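Local coordinates for protein oxidized polyvinyl alcohol hydrolase (Pseudomonas sp. VM15C, PDB 3WWC) that hydrolyses beta-diketones such as 4,6-nonanedione and cleaves oxidized polyvinyl alcohol in the second step of polyvinyl alcohol degradation, at residues 46-51 / 101-106; 171-176 / 192-197; 246-251 / 291-296. The protein carries 1 engineered substitution. All coordinates share one frame; numbering follows the deposited sequence.

In the fold
All three contacts draw on one mixed sheet, the core of the alpha/beta-hydrolase fold. Contacts 1 and 3 lie toward opposite ends of the strand order, with centres about 28 Å apart; contact 2 lies between, its centre about 10 Å from that of contact 3. Contacts 2 and 3 touch where strands 196-200 and 247-253 adjoin: G197 O approaches M250 N at 3.0 Å, probably a hydrogen bond. In contact 1 the R102 side chain lies about 8 Å from a bound butanoic acid and about 9 Å from the side chain of A177, an engineered residue at a charge-relay position assigned by similarity, just after segment 171-176. The T251 side chain of contact 3 is about 13 Å from a bound butanoic acid.

Contact 1: 46-51 / 101-106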
loop_
_atom_site.group_PDB
_atom_site.type_symbol
_atom_site.label_atom_id
_atom_site.label_comp_id
_atom_site.label_asym_id
_atom_site.label_seq_id
_atom_site.Cartn_x
_atom_site.Cartn_y
_atom_site.Cartn_z
ATOM N N MET A 46 -16.377 3.680 -13.822
ATOM C CA MET A 46 -15.173 3.228 -14.527
ATOM C C MET A 46 -15.286 1.737 -14.792
ATOM O O MET A 46 -16.121 1.066 -14.195
ATOM C CB MET A 46 -13.934 3.468 -13.650
ATOM C CG MET A 46 -13.703 4.955 -13.334
ATOM S SD MET A 46 -12.200 5.192 -12.251
ATOM C CE MET A 46 -11.101 5.156 -13.300
ATOM N N LYS A 47 -14.466 1.239 -15.714
ATOM C CA LYS A 47 -14.392 -0.183 -16.007
ATOM C C LYS A 47 -12.987 -0.527 -15.584
ATOM O O LYS A 47 -12.018 0.021 -16.126
ATOM C CB LYS A 47 -14.493 -0.440 -17.466
ATOM C CG LYS A 47 -15.705 0.255 -17.936
ATOM C CD LYS A 47 -16.813 -0.641 -17.976
ATOM C CE LYS A 47 -17.152 -0.702 -19.456
ATOM N NZ LYS A 47 -18.492 -1.278 -19.725
ATOM N N ARG A 48 -12.901 -1.449 -14.634
ATOM C CA ARG A 48 -11.629 -1.849 -14.064
ATOM C C ARG A 48 -11.232 -3.288 -14.349
ATOM O O ARG A 48 -12.056 -4.117 -14.742
ATOM C CB ARG A 48 -11.698 -1.635 -12.535
ATOM C CG ARG A 48 -12.128 -0.278 -12.114
ATOM C CD ARG A 48 -11.153 0.832 -12.555
ATOM N NE ARG A 48 -9.769 0.619 -12.113
ATOM C CZ ARG A 48 -9.261 1.187 -11.025
ATOM N NH1 ARG A 48 -10.001 2.015 -10.262
ATOM N NH2 ARG A 48 -8.007 0.900 -10.694
ATOM N N ALA A 49 -9.961 -3.612 -14.113
ATOM C CA ALA A 49 -9.485 -4.951 -14.328
ATOM C C ALA A 49 -8.637 -5.383 -13.158
ATOM O O ALA A 49 -8.074 -4.545 -12.428
ATOM C CB ALA A 49 -8.634 -5.047 -15.621
ATOM N N PHE A 50 -8.520 -6.690 -13.006
ATOM C CA PHE A 50 -7.703 -7.254 -11.939
ATOM C C PHE A 50 -7.415 -8.697 -12.261
ATOM O O PHE A 50 -8.107 -9.312 -13.096
ATOM C CB PHE A 50 -8.405 -7.136 -10.574
ATOM C CG PHE A 50 -9.783 -7.787 -10.496
ATOM C CD1 PHE A 50 -10.919 -7.052 -10.841
ATOM C CD2 PHE A 50 -9.925 -9.124 -10.095
ATOM C CE1 PHE A 50 -12.213 -7.645 -10.778
ATOM C CE2 PHE A 50 -11.196 -9.724 -10.036
ATOM C CZ PHE A 50 -12.340 -8.988 -10.368
ATOM N N ILE A 51 -6.381 -9.250 -11.639
ATOM C CA ILE A 51 -5.950 -10.614 -11.942
ATOM C C ILE A 51 -6.030 -11.445 -10.680
ATOM O O ILE A 51 -5.561 -11.036 -9.601
ATOM C CB ILE A 51 -4.509 -10.598 -12.482
ATOM C CG1 ILE A 51 -4.450 -9.748 -13.763
ATOM C CG2 ILE A 51 -4.021 -12.019 -12.823
ATOM C CD1 ILE A 51 -3.002 -9.489 -14.304
ATOM N N VAL A 101 -5.398 -3.662 -11.567
ATOM C CA VAL A 101 -4.701 -2.910 -12.630
ATOM C C VAL A 101 -4.992 -1.435 -12.372
ATOM O O VAL A 101 -6.119 -1.067 -11.977
ATOM C CB VAL A 101 -5.225 -3.357 -13.999
ATOM C CG1 VAL A 101 -4.609 -2.521 -15.160
ATOM C CG2 VAL A 101 -4.870 -4.842 -14.182
ATOM N N ARG A 102 -4.011 -0.576 -12.600
ATOM C CA ARG A 102 -4.163 0.864 -12.392
ATOM C C ARG A 102 -5.178 1.453 -13.389
ATOM O O ARG A 102 -5.222 1.038 -14.567
ATOM C CB ARG A 102 -2.799 1.564 -12.568
ATOM C CG ARG A 102 -1.790 1.161 -11.496
ATOM C CD ARG A 102 -0.355 1.646 -11.797
ATOM N NE ARG A 102 0.109 0.926 -12.965
ATOM C CZ ARG A 102 1.183 1.228 -13.670
ATOM N NH1 ARG A 102 1.979 2.234 -13.299
ATOM N NH2 ARG A 102 1.384 0.570 -14.830
ATOM N N ALA A 103 -5.998 2.394 -12.933
ATOM C CA ALA A 103 -6.997 2.999 -13.808
ATOM C C ALA A 103 -6.339 3.614 -15.056
ATOM O O ALA A 103 -6.838 3.439 -16.193
ATOM C CB ALA A 103 -7.748 4.084 -13.003
ATOM N N CYS A 104 -5.214 4.293 -14.851
ATOM C CA CYS A 104 -4.504 4.932 -15.949
ATOM C C CYS A 104 -4.041 3.937 -17.027
ATOM O O CYS A 104 -3.750 4.360 -18.137
ATOM C CB CYS A 104 -3.255 5.713 -15.393
ATOM S SG CYS A 104 -2.082 4.608 -14.467
ATOM N N ALA A 105 -3.907 2.653 -16.680
ATOM C CA ALA A 105 -3.438 1.655 -17.665
ATOM C C ALA A 105 -4.546 1.180 -18.609
ATOM O O ALA A 105 -4.304 0.335 -19.483
ATOM C CB ALA A 105 -2.843 0.448 -16.941
ATOM N N ASN A 106 -5.762 1.679 -18.402
ATOM C CA ASN A 106 -6.889 1.328 -19.284
ATOM C C ASN A 106 -7.036 -0.155 -19.448
ATOM O O ASN A 106 -7.224 -0.669 -20.560
ATOM C CB ASN A 106 -6.690 1.991 -20.642
ATOM C CG ASN A 106 -6.673 3.465 -20.545
ATOM O OD1 ASN A 106 -5.873 4.129 -21.228
ATOM N ND2 ASN A 106 -7.541 4.014 -19.695
HETATM O O HOH W 1 -9.717 1.493 -16.077
HETATM O O HOH W 2 -8.302 -1.268 -13.575
#
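R48 reaches from strand 46-51 to the backbone of V101 and lays its guanidinium against A103. One direct side-chain hydrogen bond crosses: NH2 of R48 donates to O of V101 at 3.0 Å, with 166° at the hydrogen. The acceptor lies within 4° of the guanidinium plane, and the donor in turn lies in the carbonyl plane, a mutually flat geometry. NH2 also forms a salt bridge with D149 of helix 148-160, so the group is held from two quarters. Bends at chi2 and chi3 fold the chain back to bring the head there.

Backbone and water supply the other polar links. V101 N donates to A49 O at 2.9 Å, which pairs the chain around V101 with strand 46-53, antiparallel to 96-100; the chain then makes a short 3-10 turn at 103-105. One water accepts from R48 NE and A49 N and can donate to V101 O, 2.7 Å away, bridging the same carbonyl that NH2 grips.

Apolar contacts flank this network. A103 CB stands 3.8 Å above the centre of the R48 guanidinium plane and also meets CE of M46 at 3.5 Å; M46 turns this methyl inward by a bend at chi3. Farther along, A49 CB touches V101 CG2 at 4.0 Å. Beyond the turn's start, C104 is tied by a disulfide to C116, while R102 leaves its backbone directed away from segment 46-51, and its NH2 donates to R112 O.

Contact 2: 171-176 / 192-197; sequences LFLGGI and NFWAGG
L173 and W194 meet face-on: CD2 of L173 stands over the indole, 4.0 Å from the centroid of the five-membered ring and 14° off its normal, a CH-pi contact. CD1 of L173 adds a touch on CZ2 of W194 at 3.9 Å, so both methyls of the leucine bear on the same tryptophan. The side chains cross at about a right angle, and CG of L173 occupies the crowded position between backbone N and carbonyl carbon (chi1 86°). A second CH-pi contact joins L171 and F193, CD1 of L171 lying 3.6 Å above the F193 ring and displaced toward its rim, nearest to CZ. F193 CD2 in turn covers the W194 face opposite L173, sandwiching the indole. On the other side of the sheet CE1 of F172 meets CB of A195 at 3.5 Å.

The backbone sets these side chains in place. A195 N donates to L171 O at 2.7 Å, and the weak bond from L173 N to G196 O, 3.4 Å long, begins the parallel pairing of F172 with G196 and L173 with G197. A water accepts from L171 N and donates to F193 O, linking the two segments.

Farther out, helix 178-189 connects the two strands as a beta-alpha-beta crossover and packs on L173 through A186 and L187. Helix 148-160 touches F193 and W194, and V66 of strand 62-68 meets both L173 and W194. At G196, a CB would lie tight against F172 CE1 and be jammed against the preceding carbonyl, so the backbone here calls for glycine. Within these segments the backbone gives one short and one weak bond, and the buried methyl-on-aromatic contacts probably add much of the remaining cohesion.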
loop_
_atom_site.group_PDB
_atom_site.type_symbol
_atom_site.label_atom_id
_atom_site.label_comp_id
_atom_site.label_asym_id
_atom_site.label_seq_id
_atom_site.Cartn_x
_atom_site.Cartn_y
_atom_site.Cartn_z
ATOM N N LEU A 171 -7.548 -10.345 5.079
ATOM C CA LEU A 171 -7.534 -9.635 3.786
ATOM C C LEU A 171 -6.420 -8.573 3.884
ATOM O O LEU A 171 -6.562 -7.591 4.630
ATOM C CB LEU A 171 -8.878 -8.936 3.508
ATOM C CG LEU A 171 -10.084 -9.909 3.577
ATOM C CD1 LEU A 171 -11.346 -9.080 3.377
ATOM C CD2 LEU A 171 -9.979 -11.048 2.559
ATOM N N PHE A 172 -5.339 -8.765 3.109
ATOM C CA PHE A 172 -4.172 -7.872 3.171
ATOM C C PHE A 172 -3.851 -7.229 1.844
ATOM O O PHE A 172 -3.968 -7.884 0.802
ATOM C CB PHE A 172 -2.945 -8.700 3.572
ATOM C CG PHE A 172 -3.095 -9.362 4.943
ATOM C CD1 PHE A 172 -3.160 -8.587 6.074
ATOM C CD2 PHE A 172 -3.194 -10.723 5.056
ATOM C CE1 PHE A 172 -3.325 -9.190 7.337
ATOM C CE2 PHE A 172 -3.367 -11.354 6.321
ATOM C CZ PHE A 172 -3.428 -10.589 7.445
ATOM N N LEU A 173 -3.474 -5.951 1.863
ATOM C CA LEU A 173 -3.034 -5.344 0.604
ATOM C C LEU A 173 -1.664 -4.693 0.819
ATOM O O LEU A 173 -1.241 -4.451 1.954
ATOM C CB LEU A 173 -4.039 -4.325 0.049
ATOM C CG LEU A 173 -3.998 -2.881 0.527
ATOM C CD1 LEU A 173 -5.011 -2.124 -0.303
ATOM C CD2 LEU A 173 -4.351 -2.714 2.009
ATOM N N GLY A 174 -0.939 -4.428 -0.254
ATOM C CA GLY A 174 0.364 -3.820 -0.072
ATOM C C GLY A 174 0.925 -3.479 -1.425
ATOM O O GLY A 174 0.348 -3.834 -2.464
ATOM N N GLY A 175 2.033 -2.769 -1.429
ATOM C CA GLY A 175 2.563 -2.387 -2.740
ATOM C C GLY A 175 3.802 -1.551 -2.561
ATOM O O GLY A 175 4.204 -1.233 -1.457
ATOM N N ILE A 176 4.410 -1.232 -3.690
ATOM C CA ILE A 176 5.652 -0.488 -3.747
ATOM C C ILE A 176 5.465 0.920 -4.306
ATOM O O ILE A 176 4.703 1.122 -5.245
ATOM C CB ILE A 176 6.699 -1.263 -4.626
ATOM C CG1 ILE A 176 7.996 -0.478 -4.761
ATOM C CG2 ILE A 176 6.177 -1.505 -6.070
ATOM C CD1 ILE A 176 8.769 -0.372 -3.470
ATOM N N ASN A 192 -11.846 -0.960 8.615
ATOM C CA ASN A 192 -12.776 -1.948 9.140
ATOM C C ASN A 192 -12.999 -3.042 8.115
ATOM O O ASN A 192 -13.832 -3.930 8.307
ATOM C CB ASN A 192 -14.096 -1.282 9.538
ATOM C CG ASN A 192 -13.888 -0.293 10.694
ATOM O OD1 ASN A 192 -13.361 -0.670 11.738
ATOM N ND2 ASN A 192 -14.264 0.963 10.490
ATOM N N PHE A 193 -12.191 -3.035 7.059
ATOM C CA PHE A 193 -12.305 -4.070 6.017
ATOM C C PHE A 193 -10.998 -4.885 5.977
ATOM O O PHE A 193 -10.979 -6.056 6.311
ATOM C CB PHE A 193 -12.579 -3.444 4.622
ATOM C CG PHE A 193 -12.690 -4.470 3.524
ATOM C CD1 PHE A 193 -13.813 -5.274 3.442
ATOM C CD2 PHE A 193 -11.657 -4.636 2.584
ATOM C CE1 PHE A 193 -13.946 -6.254 2.429
ATOM C CE2 PHE A 193 -11.762 -5.594 1.583
ATOM C CZ PHE A 193 -12.910 -6.403 1.500
ATOM N N TRP A 194 -9.889 -4.234 5.593
ATOM C CA TRP A 194 -8.603 -4.915 5.530
ATOM C C TRP A 194 -8.146 -5.350 6.896
ATOM O O TRP A 194 -8.434 -4.675 7.889
ATOM C CB TRP A 194 -7.532 -3.931 5.013
ATOM C CG TRP A 194 -7.928 -3.367 3.667
ATOM C CD1 TRP A 194 -8.375 -2.118 3.394
ATOM C CD2 TRP A 194 -7.967 -4.095 2.418
ATOM N NE1 TRP A 194 -8.717 -1.998 2.029
ATOM C CE2 TRP A 194 -8.480 -3.208 1.428
ATOM C CE3 TRP A 194 -7.611 -5.412 2.058
ATOM C CZ2 TRP A 194 -8.652 -3.603 0.080
ATOM C CZ3 TRP A 194 -7.781 -5.816 0.728
ATOM C CH2 TRP A 194 -8.299 -4.905 -0.249
ATOM N N ALA A 195 -7.430 -6.467 6.952
ATOM C CA ALA A 195 -6.828 -6.907 8.211
ATOM C C ALA A 195 -5.494 -6.242 8.404
ATOM O O ALA A 195 -4.954 -6.252 9.515
ATOM C CB ALA A 195 -6.638 -8.453 8.209
ATOM N N GLY A 196 -4.914 -5.709 7.346
ATOM C CA GLY A 196 -3.587 -5.095 7.509
ATOM C C GLY A 196 -2.988 -4.854 6.121
ATOM O O GLY A 196 -3.620 -5.065 5.094
ATOM N N GLY A 197 -1.730 -4.442 6.089
ATOM C CA GLY A 197 -1.118 -4.150 4.816
ATOM C C GLY A 197 0.372 -4.011 4.928
ATOM O O GLY A 197 0.985 -3.987 6.024
HETATM O O HOH W 3 -9.586 -8.733 6.811
#

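Contact 3: 246-251 / 291-296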
loop_
_atom_site.group_PDB
_atom_site.type_symbol
_atom_site.label_atom_id
_atom_site.label_comp_id
_atom_site.label_asym_id
_atom_site.label_seq_id
_atom_site.Cartn_x
_atom_site.Cartn_y
_atom_site.Cartn_z
ATOM N N PRO A 246 -9.001 -2.626 13.779
ATOM C CA PRO A 246 -7.881 -3.511 14.085
ATOM C C PRO A 246 -7.073 -3.910 12.861
ATOM O O PRO A 246 -7.635 -4.449 11.894
ATOM C CB PRO A 246 -8.552 -4.715 14.719
ATOM C CG PRO A 246 -9.850 -4.251 15.106
ATOM C CD PRO A 246 -10.287 -3.256 14.123
ATOM N N LEU A 247 -5.757 -3.689 12.914
ATOM C CA LEU A 247 -4.872 -3.967 11.798
ATOM C C LEU A 247 -3.514 -4.429 12.249
ATOM O O LEU A 247 -3.128 -4.243 13.401
ATOM C CB LEU A 247 -4.567 -2.656 11.022
ATOM C CG LEU A 247 -5.739 -1.900 10.391
ATOM C CD1 LEU A 247 -5.230 -0.500 9.941
ATOM C CD2 LEU A 247 -6.326 -2.671 9.201
ATOM N N ILE A 248 -2.789 -5.018 11.300
ATOM C CA ILE A 248 -1.363 -5.192 11.446
ATOM C C ILE A 248 -0.771 -4.494 10.206
ATOM O O ILE A 248 -1.199 -4.737 9.076
ATOM C CB ILE A 248 -0.882 -6.638 11.582
ATOM C CG1 ILE A 248 0.651 -6.638 11.536
ATOM C CG2 ILE A 248 -1.501 -7.564 10.502
ATOM C CD1 ILE A 248 1.267 -7.969 12.030
ATOM N N VAL A 249 0.150 -3.565 10.427
ATOM C CA VAL A 249 0.751 -2.825 9.320
ATOM C C VAL A 249 2.241 -2.982 9.382
ATOM O O VAL A 249 2.867 -2.767 10.442
ATOM C CB VAL A 249 0.398 -1.330 9.399
ATOM C CG1 VAL A 249 1.005 -0.567 8.210
ATOM C CG2 VAL A 249 -1.143 -1.157 9.428
ATOM N N MET A 250 2.828 -3.347 8.256
ATOM C CA MET A 250 4.291 -3.508 8.155
ATOM C C MET A 250 4.792 -2.482 7.136
ATOM O O MET A 250 4.538 -2.619 5.939
ATOM C CB MET A 250 4.636 -4.917 7.680
ATOM C CG MET A 250 6.165 -5.109 7.681
ATOM S SD MET A 250 6.633 -6.800 7.095
ATOM C CE MET A 250 6.187 -7.747 8.524
ATOM N N THR A 251 5.475 -1.459 7.637
ATOM C CA THR A 251 6.008 -0.391 6.773
ATOM C C THR A 251 7.460 -0.678 6.477
ATOM O O THR A 251 8.223 -0.981 7.404
ATOM C CB THR A 251 5.911 0.938 7.464
ATOM O OG1 THR A 251 4.531 1.214 7.793
ATOM C CG2 THR A 251 6.453 2.051 6.557
ATOM N N ASP A 291 -5.304 -0.459 18.513
ATOM C CA ASP A 291 -5.695 -1.727 17.945
ATOM C C ASP A 291 -4.900 -2.093 16.716
ATOM O O ASP A 291 -5.310 -2.927 15.929
ATOM C CB ASP A 291 -7.182 -1.723 17.609
ATOM C CG ASP A 291 -8.035 -1.590 18.835
ATOM O OD1 ASP A 291 -7.543 -1.976 19.934
ATOM O OD2 ASP A 291 -9.192 -1.106 18.715
ATOM N N VAL A 292 -3.748 -1.480 16.571
ATOM C CA VAL A 292 -2.862 -1.770 15.428
ATOM C C VAL A 292 -1.507 -2.254 15.902
ATOM O O VAL A 292 -0.915 -1.665 16.812
ATOM C CB VAL A 292 -2.622 -0.483 14.600
ATOM C CG1 VAL A 292 -1.646 -0.762 13.450
ATOM C CG2 VAL A 292 -3.919 0.030 14.047
ATOM N N VAL A 293 -0.997 -3.333 15.310
ATOM C CA VAL A 293 0.370 -3.811 15.526
ATOM C C VAL A 293 1.137 -3.187 14.358
ATOM O O VAL A 293 0.775 -3.421 13.215
ATOM C CB VAL A 293 0.461 -5.346 15.409
ATOM C CG1 VAL A 293 1.929 -5.811 15.366
ATOM C CG2 VAL A 293 -0.248 -6.003 16.591
ATOM N N HIS A 294 2.148 -2.363 14.627
ATOM C CA HIS A 294 2.939 -1.815 13.548
ATOM C C HIS A 294 4.325 -2.424 13.588
ATOM O O HIS A 294 4.959 -2.464 14.640
ATOM C CB HIS A 294 3.081 -0.288 13.660
ATOM C CG HIS A 294 3.843 0.291 12.512
ATOM N ND1 HIS A 294 5.224 0.402 12.521
ATOM C CD2 HIS A 294 3.448 0.550 11.246
ATOM C CE1 HIS A 294 5.638 0.700 11.303
ATOM N NE2 HIS A 294 4.586 0.800 10.506
ATOM N N VAL A 295 4.790 -2.909 12.443
ATOM C CA VAL A 295 6.112 -3.471 12.349
ATOM C C VAL A 295 6.928 -2.540 11.409
ATOM O O VAL A 295 6.489 -2.272 10.276
ATOM C CB VAL A 295 6.085 -4.899 11.775
ATOM C CG1 VAL A 295 7.521 -5.393 11.663
ATOM C CG2 VAL A 295 5.254 -5.879 12.666
ATOM N N ALA A 296 8.062 -2.004 11.901
ATOM C CA ALA A 296 8.913 -1.143 11.102
ATOM C C ALA A 296 10.076 -1.975 10.587
ATOM O O ALA A 296 10.853 -2.512 11.379
ATOM C CB ALA A 296 9.413 0.027 11.984
#
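H294 leans across V249 to reach T251 on the neighbouring strand. From CB, 4.1 Å from V249 O, the side chain leaves with CG anti to the backbone N (chi1 -177°). V249 O lies over one face of the ring, 3.8 Å from H294 CG and 3.5 Å from CD2, which is also 4.0 Å from V249 CB. CE1 comes near T251 CB (3.9 Å). At the tip NE2 hydrogen-bonds OG1 of T251 at 2.7 Å; either atom could be the donor, and OG1 sits near the ring plane. ND1 is hydrogen-bonded to G347 O, and S283 of helix 275-288, assigned to the charge relay by similarity, also touches the side chain. An alanine here would probably leave the T251 hydroxyl and the G347 carbonyl without this partner and open a gap beside V249.

Strands 247-251 and 292-296 run parallel in the central sheet, their axes 12° apart and 4.6 Å at closest. Five backbone bonds alternate between them; the one from V295 N to V249 O measures 2.8 Å. On the opposite sheet face from H294, I248 and V293 lie side by side, with CD1 of I248 meeting CG1 of V293, while M250 CG packs on V295 CB under helix 310-322.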